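Local coordinates for cyclase (Uncultured organism, PDB 5IBZ), which is a putative cyclase of uncharacterised role that binds acetylphosphate in the crystal and may have arylformamidase activity, at residues L206-Y211 with W284-A289. Sequence-based numbering, arbitrary orientation.
Sequences LVESWY and WLEELA
Val-207 and Glu-208, in a short 3-10 turn, meet the six-membered half of the Trp-284 indole, on which the apolar part of the contact is built. Val-207 CG1 lies 3.6 Å from Trp-284 CE3. With chi1 at 67° this methyl is turned between the backbone N and the carbonyl carbon, which puts it at Trp-284 CE3 and CZ3, with CG2 a little farther from the same two atoms. On the same six-membered ring, Glu-208 CG approaches Trp-284 CH2 at 4.0 Å, and Tyr-211 CE2 lies more loosely near Trp-284 CZ3.

At the far end of the indole, Trp-284 NE1 donates to Glu-287 OE2 (2.8 Å) in a bond that is nearly straight, 170° at the hydrogen, and in the ring plane. This bond is likely to hold the indole's rotation, together with the packing of Val-207.

The polar link is a water, which donates to Glu-208 OE2 and accepts from Leu-285 N (2.9 Å), just before helix 286-295. The extended Glu-208 chain also brings OE2 to 3.3 Å from Glu-286 CB. The two carboxylates are close, with Glu-208 OE1 3.7 Å from Glu-286 OE1 and their planes 42° apart; a salt bridge from Glu-208 OE1 to Arg-203, at the end of strand 199-203, would probably offset any repulsion between them.

An alanine in place of Trp-284 would probably open a gap beside Val-207 and Glu-208 CG and leave Glu-287 OE2 without its indole donor. The contact thus joins the loop after strand 199-203 to the start of helix 286-295 through apolar packing and one water, with Arg-203 likely to make the paired acids tolerable.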
loop_
_atom_site.group_PDB
_atom_site.type_symbol
_atom_site.label_atom_id
_atom_site.label_comp_id
_atom_site.label_asym_id
_atom_site.label_seq_id
_atom_site.Cartn_x
_atom_site.Cartn_y
_atom_site.Cartn_z
ATOM N N LEU B 206 -3.453 7.874 -28.327
ATOM C CA LEU B 206 -4.195 6.764 -27.733
ATOM C C LEU B 206 -4.789 7.121 -26.361
ATOM O O LEU B 206 -5.974 6.838 -26.103
ATOM C CB LEU B 206 -3.311 5.515 -27.633
ATOM C CG LEU B 206 -4.035 4.265 -27.115
ATOM C CD1 LEU B 206 -5.124 3.824 -28.073
ATOM C CD2 LEU B 206 -3.079 3.100 -26.812
ATOM N N VAL B 207 -4.005 7.755 -25.488
ATOM C CA VAL B 207 -4.481 8.066 -24.145
ATOM C C VAL B 207 -5.641 9.083 -24.173
ATOM O O VAL B 207 -6.439 9.160 -23.225
ATOM C CB VAL B 207 -3.322 8.583 -23.245
ATOM C CG1 VAL B 207 -2.830 9.926 -23.719
ATOM C CG2 VAL B 207 -3.735 8.642 -21.801
ATOM N N GLU B 208 -5.788 9.808 -25.280
ATOM C CA GLU B 208 -6.848 10.818 -25.401
ATOM C C GLU B 208 -8.222 10.184 -25.574
ATOM O O GLU B 208 -9.247 10.886 -25.537
ATOM C CB GLU B 208 -6.549 11.763 -26.570
ATOM C CG GLU B 208 -5.270 12.560 -26.359
ATOM C CD GLU B 208 -4.783 13.332 -27.598
ATOM O OE1 GLU B 208 -5.569 13.506 -28.561
ATOM O OE2 GLU B 208 -3.615 13.779 -27.571
ATOM N N SER B 209 -8.241 8.871 -25.767
ATOM C CA SER B 209 -9.493 8.139 -25.924
ATOM C C SER B 209 -9.928 7.400 -24.656
ATOM O O SER B 209 -11.031 6.873 -24.606
ATOM C CB SER B 209 -9.383 7.139 -27.088
ATOM O OG SER B 209 -8.532 6.024 -26.798
ATOM N N TRP B 210 -9.093 7.388 -23.626
ATOM C CA TRP B 210 -9.347 6.535 -22.463
ATOM C C TRP B 210 -10.427 7.054 -21.518
ATOM O O TRP B 210 -11.297 6.299 -21.063
ATOM C CB TRP B 210 -8.044 6.358 -21.672
ATOM C CG TRP B 210 -8.246 5.788 -20.295
ATOM C CD1 TRP B 210 -8.362 6.479 -19.118
ATOM C CD2 TRP B 210 -8.355 4.406 -19.954
ATOM N NE1 TRP B 210 -8.536 5.612 -18.075
ATOM C CE2 TRP B 210 -8.529 4.332 -18.560
ATOM C CE3 TRP B 210 -8.324 3.223 -20.694
ATOM C CZ2 TRP B 210 -8.682 3.126 -17.896
ATOM C CZ3 TRP B 210 -8.471 2.035 -20.036
ATOM C CH2 TRP B 210 -8.643 1.993 -18.646
ATOM N N TYR B 211 -10.357 8.332 -21.176
ATOM C CA TYR B 211 -11.113 8.821 -20.018
ATOM C C TYR B 211 -12.631 8.849 -20.216
ATOM O O TYR B 211 -13.376 8.704 -19.243
ATOM C CB TYR B 211 -10.566 10.191 -19.623
ATOM C CG TYR B 211 -9.234 10.056 -18.926
ATOM C CD1 TYR B 211 -9.173 9.719 -17.582
ATOM C CD2 TYR B 211 -8.041 10.191 -19.624
ATOM C CE1 TYR B 211 -7.959 9.566 -16.934
ATOM C CE2 TYR B 211 -6.810 10.033 -18.979
ATOM C CZ TYR B 211 -6.787 9.725 -17.632
ATOM O OH TYR B 211 -5.577 9.556 -16.960
ATOM N N TRP B 284 1.046 12.631 -21.605
ATOM C CA TRP B 284 -0.123 13.371 -22.070
ATOM C C TRP B 284 0.348 14.511 -22.942
ATOM O O TRP B 284 1.008 15.438 -22.461
ATOM C CB TRP B 284 -0.945 13.922 -20.899
ATOM C CG TRP B 284 -2.173 14.640 -21.380
ATOM C CD1 TRP B 284 -2.314 15.985 -21.582
ATOM C CD2 TRP B 284 -3.420 14.042 -21.749
ATOM N NE1 TRP B 284 -3.577 16.260 -22.059
ATOM C CE2 TRP B 284 -4.274 15.084 -22.168
ATOM C CE3 TRP B 284 -3.900 12.720 -21.776
ATOM C CZ2 TRP B 284 -5.588 14.846 -22.585
ATOM C CZ3 TRP B 284 -5.199 12.492 -22.190
ATOM C CH2 TRP B 284 -6.024 13.550 -22.597
ATOM N N LEU B 285 0.026 14.441 -24.234
ATOM C CA LEU B 285 0.640 15.330 -25.208
ATOM C C LEU B 285 -0.327 16.250 -25.938
ATOM O O LEU B 285 0.088 17.012 -26.809
ATOM C CB LEU B 285 1.404 14.476 -26.230
ATOM C CG LEU B 285 2.501 13.597 -25.612
ATOM C CD1 LEU B 285 3.196 12.767 -26.675
ATOM C CD2 LEU B 285 3.512 14.424 -24.836
ATOM N N GLU B 286 -1.615 16.169 -25.608
ATOM C CA GLU B 286 -2.626 16.899 -26.367
ATOM C C GLU B 286 -2.414 18.411 -26.354
ATOM O O GLU B 286 -2.541 19.074 -27.396
ATOM C CB GLU B 286 -4.031 16.584 -25.836
ATOM C CG GLU B 286 -5.115 17.113 -26.802
ATOM C CD GLU B 286 -6.539 16.752 -26.414
ATOM O OE1 GLU B 286 -6.754 15.706 -25.784
ATOM O OE2 GLU B 286 -7.457 17.521 -26.768
ATOM N N GLU B 287 -2.136 18.990 -25.194
ATOM C CA GLU B 287 -2.004 20.456 -25.123
ATOM C C GLU B 287 -0.674 20.944 -25.675
ATOM O O GLU B 287 -0.612 22.000 -26.320
ATOM C CB GLU B 287 -2.192 20.952 -23.689
ATOM C CG GLU B 287 -3.667 21.121 -23.328
ATOM C CD GLU B 287 -4.467 19.835 -23.473
ATOM O OE1 GLU B 287 -5.290 19.746 -24.420
ATOM O OE2 GLU B 287 -4.281 18.917 -22.639
ATOM N N LEU B 288 0.396 20.201 -25.412
ATOM C CA LEU B 288 1.685 20.516 -26.005
ATOM C C LEU B 288 1.581 20.512 -27.520
ATOM O O LEU B 288 2.097 21.416 -28.190
ATOM C CB LEU B 288 2.763 19.527 -25.557
ATOM C CG LEU B 288 4.138 19.705 -26.222
ATOM C CD1 LEU B 288 4.797 21.036 -25.836
ATOM C CD2 LEU B 288 5.049 18.550 -25.898
ATOM N N ALA B 289 0.921 19.501 -28.075
ATOM C CA ALA B 289 0.850 19.380 -29.523
ATOM C C ALA B 289 0.038 20.529 -30.137
ATOM O O ALA B 289 0.398 21.052 -31.200
ATOM C CB ALA B 289 0.272 18.042 -29.921
HETATM O O HOH W 1 -1.653 12.804 -25.859
#